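Local coordinates for acyl-homoserine-lactone synthase (PDB 6WNS), which catalyses the synthesis of acyl-homoserine lactone quorum-sensing signals, drawing the acyl group from a coenzyme A thioester, at residues F124-L129 with R191-S196; K151-R154 with T159-E162. All coordinates share one frame; numbering follows the deposited sequence.

Interaction 1. Residues F124-L129 with R191-S196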
ATOM      1  N   PHE A 124      -4.801 -11.476   0.801  1.00 77.09           N
ATOM      2  CA  PHE A 124      -5.295 -10.951   2.117  1.00 79.44           C
ATOM      3  C   PHE A 124      -4.960  -9.463   2.211  1.00 76.98           C
ATOM      4  O   PHE A 124      -5.820  -8.678   2.659  1.00 81.26           O
ATOM      5  CB  PHE A 124      -4.664 -11.657   3.323  1.00 82.26           C
ATOM      6  CG  PHE A 124      -5.404 -12.875   3.803  1.00 86.69           C
ATOM      7  CD1 PHE A 124      -6.266 -12.789   4.888  1.00 89.08           C
ATOM      8  CD2 PHE A 124      -5.199 -14.108   3.205  1.00 89.36           C
ATOM      9  CE1 PHE A 124      -6.936 -13.910   5.338  1.00 95.04           C
ATOM     10  CE2 PHE A 124      -5.881 -15.224   3.653  1.00 94.78           C
ATOM     11  CZ  PHE A 124      -6.752 -15.121   4.715  1.00 97.73           C
ATOM     12  N   VAL A 125      -3.736  -9.083   1.803  1.00 68.96           N
ATOM     13  CA  VAL A 125      -3.274  -7.660   1.810  1.00 64.44           C
ATOM     14  C   VAL A 125      -4.007  -6.851   0.732  1.00 62.19           C
ATOM     15  O   VAL A 125      -4.461  -5.756   1.030  1.00 60.55           O
ATOM     16  CB  VAL A 125      -1.752  -7.555   1.580  1.00 60.80           C
ATOM     17  CG1 VAL A 125      -1.325  -6.096   1.544  1.00 57.90           C
ATOM     18  CG2 VAL A 125      -0.962  -8.344   2.611  1.00 61.77           C
ATOM     19  N   LEU A 126      -4.043  -7.338  -0.508  1.00 66.48           N
ATOM     20  CA  LEU A 126      -4.677  -6.566  -1.606  1.00 67.03           C
ATOM     21  C   LEU A 126      -6.199  -6.420  -1.313  1.00 71.34           C
ATOM     22  O   LEU A 126      -6.716  -5.309  -1.223  1.00 71.73           O
ATOM     23  CB  LEU A 126      -4.387  -7.314  -2.909  1.00 67.20           C
ATOM     24  CG  LEU A 126      -2.955  -7.227  -3.450  1.00 67.00           C
ATOM     25  CD1 LEU A 126      -2.760  -8.200  -4.592  1.00 71.36           C
ATOM     26  CD2 LEU A 126      -2.667  -5.818  -3.957  1.00 66.78           C
ATOM     27  N   CYS A 127      -6.896  -7.519  -1.079  1.00 72.65           N
ATOM     28  CA  CYS A 127      -8.328  -7.463  -0.686  1.00 79.31           C
ATOM     29  C   CYS A 127      -8.531  -6.541   0.535  1.00 79.19           C
ATOM     30  O   CYS A 127      -9.518  -5.800   0.550  1.00 80.95           O
ATOM     31  CB  CYS A 127      -8.842  -8.856  -0.392  1.00 84.17           C
ATOM     32  SG  CYS A 127     -10.629  -8.868  -0.594  1.00 95.95           S
ATOM     33  N   GLY A 128      -7.600  -6.552   1.502  1.00 74.72           N
ATOM     34  CA  GLY A 128      -7.753  -5.864   2.798  1.00 73.90           C
ATOM     35  C   GLY A 128      -7.612  -4.372   2.606  1.00 70.24           C
ATOM     36  O   GLY A 128      -8.288  -3.586   3.329  1.00 69.81           O
ATOM     37  N   LEU A 129      -6.759  -4.014   1.641  1.00 70.00           N
ATOM     38  CA  LEU A 129      -6.522  -2.614   1.209  1.00 67.42           C
ATOM     39  C   LEU A 129      -7.855  -2.071   0.682  1.00 71.20           C
ATOM     40  O   LEU A 129      -8.252  -1.016   1.164  1.00 66.07           O
ATOM     41  CB  LEU A 129      -5.436  -2.532   0.135  1.00 64.42           C
ATOM     42  CG  LEU A 129      -5.065  -1.103  -0.272  1.00 65.16           C
ATOM     43  CD1 LEU A 129      -4.281  -0.383   0.847  1.00 63.56           C
ATOM     44  CD2 LEU A 129      -4.294  -1.076  -1.592  1.00 65.57           C
ATOM     45  N   ARG A 191     -12.014 -14.085  -5.032  1.00109.11           N
ATOM     46  CA  ARG A 191     -12.284 -15.272  -5.885  1.00115.00           C
ATOM     47  C   ARG A 191     -10.965 -15.759  -6.464  1.00112.58           C
ATOM     48  O   ARG A 191     -10.708 -17.042  -6.479  1.00114.40           O
ATOM     49  CB  ARG A 191     -13.195 -15.005  -7.088  1.00120.83           C
ATOM     50  CG  ARG A 191     -13.337 -16.225  -7.986  1.00125.88           C
ATOM     51  CD  ARG A 191     -14.774 -16.531  -8.337  1.00136.28           C
ATOM     52  NE  ARG A 191     -15.643 -16.527  -7.160  1.00139.26           N
ATOM     53  CZ  ARG A 191     -16.091 -17.608  -6.517  1.00143.10           C
ATOM     54  NH1 ARG A 191     -15.740 -18.827  -6.901  1.00144.67           N
ATOM     55  NH2 ARG A 191     -16.891 -17.453  -5.475  1.00145.50           N
ATOM     56  N   ALA A 192     -10.131 -14.747  -6.884  1.00108.94           N
ATOM     57  CA  ALA A 192      -8.826 -15.074  -7.498  1.00104.16           C
ATOM     58  C   ALA A 192      -7.995 -15.855  -6.465  1.00102.24           C
ATOM     59  O   ALA A 192      -7.316 -16.912  -6.875  1.00106.38           O
ATOM     60  CB  ALA A 192      -8.163 -13.819  -7.972  1.00 99.86           C
ATOM     61  N   TYR A 193      -8.100 -15.428  -5.171  1.00101.94           N
ATOM     62  CA  TYR A 193      -7.353 -16.073  -4.060  1.00102.99           C
ATOM     63  C   TYR A 193      -8.221 -17.028  -3.249  1.00108.63           C
ATOM     64  O   TYR A 193      -7.694 -17.541  -2.219  1.00110.57           O
ATOM     65  CB  TYR A 193      -6.797 -15.020  -3.108  1.00100.47           C
ATOM     66  CG  TYR A 193      -5.666 -14.256  -3.715  1.00 95.27           C
ATOM     67  CD1 TYR A 193      -4.357 -14.652  -3.509  1.00 97.07           C
ATOM     68  CD2 TYR A 193      -5.907 -13.171  -4.536  1.00 94.33           C
ATOM     69  CE1 TYR A 193      -3.300 -13.943  -4.060  1.00 93.58           C
ATOM     70  CE2 TYR A 193      -4.864 -12.453  -5.095  1.00 91.27           C
ATOM     71  CZ  TYR A 193      -3.560 -12.847  -4.864  1.00 91.06           C
ATOM     72  OH  TYR A 193      -2.552 -12.117  -5.407  1.00 89.36           O
ATOM     73  N   GLY A 194      -9.490 -17.199  -3.658  1.00115.12           N
ATOM     74  CA  GLY A 194     -10.464 -18.098  -3.002  1.00119.23           C
ATOM     75  C   GLY A 194     -10.267 -18.145  -1.496  1.00118.38           C
ATOM     76  O   GLY A 194      -9.854 -19.200  -0.998  1.00120.68           O
ATOM     77  N   ILE A 195     -10.485 -17.043  -0.772  1.00121.27           N
ATOM     78  CA  ILE A 195     -10.629 -17.148   0.710  1.00124.67           C
ATOM     79  C   ILE A 195     -11.960 -16.520   1.123  1.00127.25           C
ATOM     80  O   ILE A 195     -12.573 -15.744   0.325  1.00122.81           O
ATOM     81  CB  ILE A 195      -9.418 -16.614   1.488  1.00124.31           C
ATOM     82  CG1 ILE A 195      -9.116 -15.153   1.144  1.00119.17           C
ATOM     83  CG2 ILE A 195      -8.204 -17.528   1.295  1.00126.58           C
ATOM     84  CD1 ILE A 195     -10.016 -14.188   1.863  1.00116.95           C
ATOM     85  N   SER A 196     -12.398 -16.910   2.317  1.00128.73           N
ATOM     86  CA  SER A 196     -13.813 -16.875   2.745  1.00133.44           C
ATOM     87  C   SER A 196     -13.975 -16.031   4.006  1.00129.38           C
ATOM     88  O   SER A 196     -14.748 -15.085   3.931  1.00128.93           O
ATOM     89  CB  SER A 196     -14.331 -18.253   2.988  1.00138.12           C
ATOM     90  OG  SER A 196     -13.666 -19.186   2.162  1.00142.88           O
TER

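Interaction 2. Residues K151-R154 with T159-E162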
ATOM      1  N   LYS A 151      -1.398  -4.952 -15.449  1.00 84.93           N
ATOM      2  CA  LYS A 151      -1.903  -6.234 -16.010  1.00 94.01           C
ATOM      3  C   LYS A 151      -2.372  -7.131 -14.864  1.00 91.04           C
ATOM      4  O   LYS A 151      -3.509  -7.634 -14.932  1.00 86.77           O
ATOM      5  CB  LYS A 151      -0.857  -6.910 -16.900  1.00100.50           C
ATOM      6  CG  LYS A 151      -0.839  -6.361 -18.321  1.00109.37           C
ATOM      7  CD  LYS A 151      -1.353  -4.907 -18.396  1.00113.53           C
ATOM      8  CE  LYS A 151      -0.424  -3.946 -19.114  1.00114.89           C
ATOM      9  NZ  LYS A 151      -0.582  -2.559 -18.608  1.00111.97           N
ATOM     10  N   ARG A 152      -1.537  -7.336 -13.851  1.00 85.94           N
ATOM     11  CA  ARG A 152      -1.870  -8.258 -12.744  1.00 85.38           C
ATOM     12  C   ARG A 152      -3.148  -7.776 -12.055  1.00 84.67           C
ATOM     13  O   ARG A 152      -3.989  -8.664 -11.647  1.00 89.22           O
ATOM     14  CB  ARG A 152      -0.712  -8.290 -11.753  1.00 84.06           C
ATOM     15  CG  ARG A 152       0.444  -9.122 -12.270  1.00 90.19           C
ATOM     16  CD  ARG A 152       1.608  -9.256 -11.297  1.00 90.52           C
ATOM     17  NE  ARG A 152       1.912 -10.681 -11.275  1.00 96.91           N
ATOM     18  CZ  ARG A 152       1.735 -11.466 -10.221  1.00105.75           C
ATOM     19  NH1 ARG A 152       1.352 -10.950  -9.058  1.00111.59           N
ATOM     20  NH2 ARG A 152       1.992 -12.758 -10.320  1.00107.84           N
ATOM     21  N   LEU A 153      -3.264  -6.442 -11.860  1.00 81.18           N
ATOM     22  CA  LEU A 153      -4.385  -5.906 -11.045  1.00 81.73           C
ATOM     23  C   LEU A 153      -5.665  -5.943 -11.886  1.00 85.27           C
ATOM     24  O   LEU A 153      -6.738  -6.285 -11.309  1.00 84.86           O
ATOM     25  CB  LEU A 153      -4.106  -4.488 -10.546  1.00 80.32           C
ATOM     26  CG  LEU A 153      -3.053  -4.331  -9.434  1.00 73.40           C
ATOM     27  CD1 LEU A 153      -2.892  -2.873  -9.098  1.00 70.85           C
ATOM     28  CD2 LEU A 153      -3.382  -5.104  -8.163  1.00 70.27           C
ATOM     29  N   ARG A 154      -5.556  -5.655 -13.191  1.00 85.02           N
ATOM     30  CA  ARG A 154      -6.693  -5.781 -14.153  1.00 89.55           C
ATOM     31  C   ARG A 154      -7.053  -7.256 -14.371  1.00 90.23           C
ATOM     32  O   ARG A 154      -8.084  -7.441 -14.942  1.00102.33           O
ATOM     33  CB  ARG A 154      -6.468  -5.015 -15.468  1.00 88.81           C
ATOM     34  CG  ARG A 154      -6.777  -3.523 -15.321  1.00 88.22           C
ATOM     35  CD  ARG A 154      -7.065  -2.737 -16.586  1.00 94.02           C
ATOM     36  NE  ARG A 154      -5.849  -2.228 -17.156  1.00 93.15           N
ATOM     37  CZ  ARG A 154      -5.493  -0.960 -17.320  1.00 92.90           C
ATOM     38  NH1 ARG A 154      -6.264   0.039 -16.967  1.00 91.51           N
ATOM     39  NH2 ARG A 154      -4.288  -0.707 -17.810  1.00 95.39           N
ATOM     40  N   THR A 159     -10.550  -1.907 -11.797  1.00 91.60           N
ATOM     41  CA  THR A 159     -10.705  -0.921 -12.891  1.00 95.18           C
ATOM     42  C   THR A 159      -9.756   0.212 -12.449  1.00 90.11           C
ATOM     43  O   THR A 159      -9.775   0.613 -11.197  1.00 90.27           O
ATOM     44  CB  THR A 159     -12.194  -0.662 -13.227  1.00 98.30           C
ATOM     45  OG1 THR A 159     -12.546   0.576 -12.614  1.00105.20           O
ATOM     46  CG2 THR A 159     -13.160  -1.744 -12.762  1.00 96.91           C
ATOM     47  N   LEU A 160      -8.814   0.562 -13.332  1.00 86.90           N
ATOM     48  CA  LEU A 160      -7.774   1.586 -13.029  1.00 84.64           C
ATOM     49  C   LEU A 160      -7.386   2.296 -14.316  1.00 87.62           C
ATOM     50  O   LEU A 160      -7.657   1.751 -15.403  1.00 94.53           O
ATOM     51  CB  LEU A 160      -6.540   0.931 -12.416  1.00 78.39           C
ATOM     52  CG  LEU A 160      -5.833  -0.083 -13.309  1.00 79.25           C
ATOM     53  CD1 LEU A 160      -4.808   0.550 -14.236  1.00 79.17           C
ATOM     54  CD2 LEU A 160      -5.223  -1.173 -12.484  1.00 76.93           C
ATOM     55  N   PHE A 161      -6.774   3.468 -14.162  1.00 87.27           N
ATOM     56  CA  PHE A 161      -6.462   4.408 -15.261  1.00 90.37           C
ATOM     57  C   PHE A 161      -4.990   4.769 -15.082  1.00 83.60           C
ATOM     58  O   PHE A 161      -4.606   5.246 -13.990  1.00 82.01           O
ATOM     59  CB  PHE A 161      -7.398   5.625 -15.245  1.00 91.49           C
ATOM     60  CG  PHE A 161      -8.714   5.491 -15.971  1.00103.77           C
ATOM     61  CD1 PHE A 161      -8.763   5.242 -17.338  1.00107.12           C
ATOM     62  CD2 PHE A 161      -9.907   5.749 -15.311  1.00106.77           C
ATOM     63  CE1 PHE A 161      -9.972   5.162 -18.005  1.00115.41           C
ATOM     64  CE2 PHE A 161     -11.115   5.688 -15.977  1.00107.76           C
ATOM     65  CZ  PHE A 161     -11.148   5.401 -17.327  1.00118.09           C
ATOM     66  N   GLU A 162      -4.166   4.523 -16.096  1.00 84.11           N
ATOM     67  CA  GLU A 162      -2.788   5.077 -16.130  1.00 80.94           C
ATOM     68  C   GLU A 162      -2.883   6.613 -16.137  1.00 83.15           C
ATOM     69  O   GLU A 162      -3.805   7.134 -16.751  1.00 81.68           O
ATOM     70  CB  GLU A 162      -2.035   4.571 -17.360  1.00 85.20           C
ATOM     71  CG  GLU A 162      -1.678   3.091 -17.290  1.00 83.30           C
ATOM     72  CD  GLU A 162      -2.761   2.114 -17.741  1.00 89.37           C
ATOM     73  OE1 GLU A 162      -2.402   0.826 -17.821  1.00 89.51           O
ATOM     74  OE2 GLU A 162      -3.977   2.641 -18.032  1.00 87.23           O
TER

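Interaction 1. Residues F124-L129 with R191-S196
Phe124 and Ile195 make the main apolar contact, with one corner of the aromatic ring set against the branched aliphatic chain. Phe124 CE2 lies 4.0 Å from Ile195 CG2 and 4.1 Å from Ile195 CG1, while Ile195 CD1 sits over one face of the ring. In Ile195, CG1 stands between the backbone N and the carbonyl carbon (chi1 57°), which sets both branches beside the ring corner, and chi2 of 80° then carries CD1 over the face. Beta branching suits the place, because CG1 and CG2 can close on the same corner while CD1 reaches out further.

The second side-chain contact is smaller and has mixed character. Tyr193 OH approaches Leu126 CD1 at 4.0 Å, a van der Waals contact. Tyrosine's length carries its tip to the helix, and the same side chain packs on Pro120 and Leu156. Leu126 is buried, touching Trp103 and Phe106 of strand 100-108 as well as Leu156, as befits a purely aliphatic side chain.

No hydrogen bond joins the segments. The chain turns at Gly194, just before Ile195: this residue leaves the helix with positive phi in a Schellman motif, and its N makes a weak bond to Arg191 O at 3.1 Å. Glycine takes up such a conformation readily, and the turn probably contributes to directing Ile195 at the ring. Nearby, Cys127 packs on Ile186, Thr189 and Arg190, so helix 121-135 also meets the body of helix 183-192. Two helices packed together, one lying on the central sheet, are consistent with the GNAT-like acyltransferase fold of autoinducer synthases.

Interaction 2. Residues K151-R154 with T159-E162
Arg154 reaches from helix 149-155 over Leu160 to Glu162, its CG and guanidinium against the leucine and its charged end at the carboxylate. Beyond CB, Arg154 CG packs 4.0 Å from Leu160 CD2. The chain then bends at chi3 (-88°), turning the guanidinium over the leucine. Arg154 NE is 4.2 Å from Leu160 CD1, and Arg154 CZ stands 3.5 Å from that methyl, which lies over one face near the rim. Arg154 NH1 comes within 2.7 Å of Leu160 O, but the angle is too poor for a hydrogen bond. At the tip, Arg154 NH2 makes a salt bridge to Glu162 OE1, near the guanidinium plane, although the modelled 2.4 Å is doubtfully short; the two planar groups are turned 40° apart. Lys151 NZ adds a long salt bridge to Glu162 OE1 at 3.9 Å. On the helix side, Leu160 CD2 touches Leu153 CB at 4.0 Å. Cut back to an alanine, Leu160 would lose the methyls against Leu153 and the guanidinium, which is likely to leave the guanidinium freer to swing away from Glu162. Arg154, and more distantly Lys151, converge on one carboxylate oxygen, which would probably favour the ionised Glu162, while the two leucines supply apolar packing.

In sequence, both segments of interaction 2 fall between the two segments of interaction 1: helix 121-135 is followed by strand 140-146, helix 149-155 and strand 160-162, then strand 174-180 and helix 183-192. The contacts' centres are 16 Å apart, and their nearest atoms come within about 4 Å without touching. Leu156, just after helix 149-155, bridges towards interaction 1. The sheet provides another connection, since strand 160-162, one of its two edge strands in this chain, pairs with strand 174-180, which leads into helix 183-192. Interaction 2 is thus a short-range helix-to-edge-strand contact, and interaction 1 a long-range one that brings the end of helix 183-192 against helix 121-135.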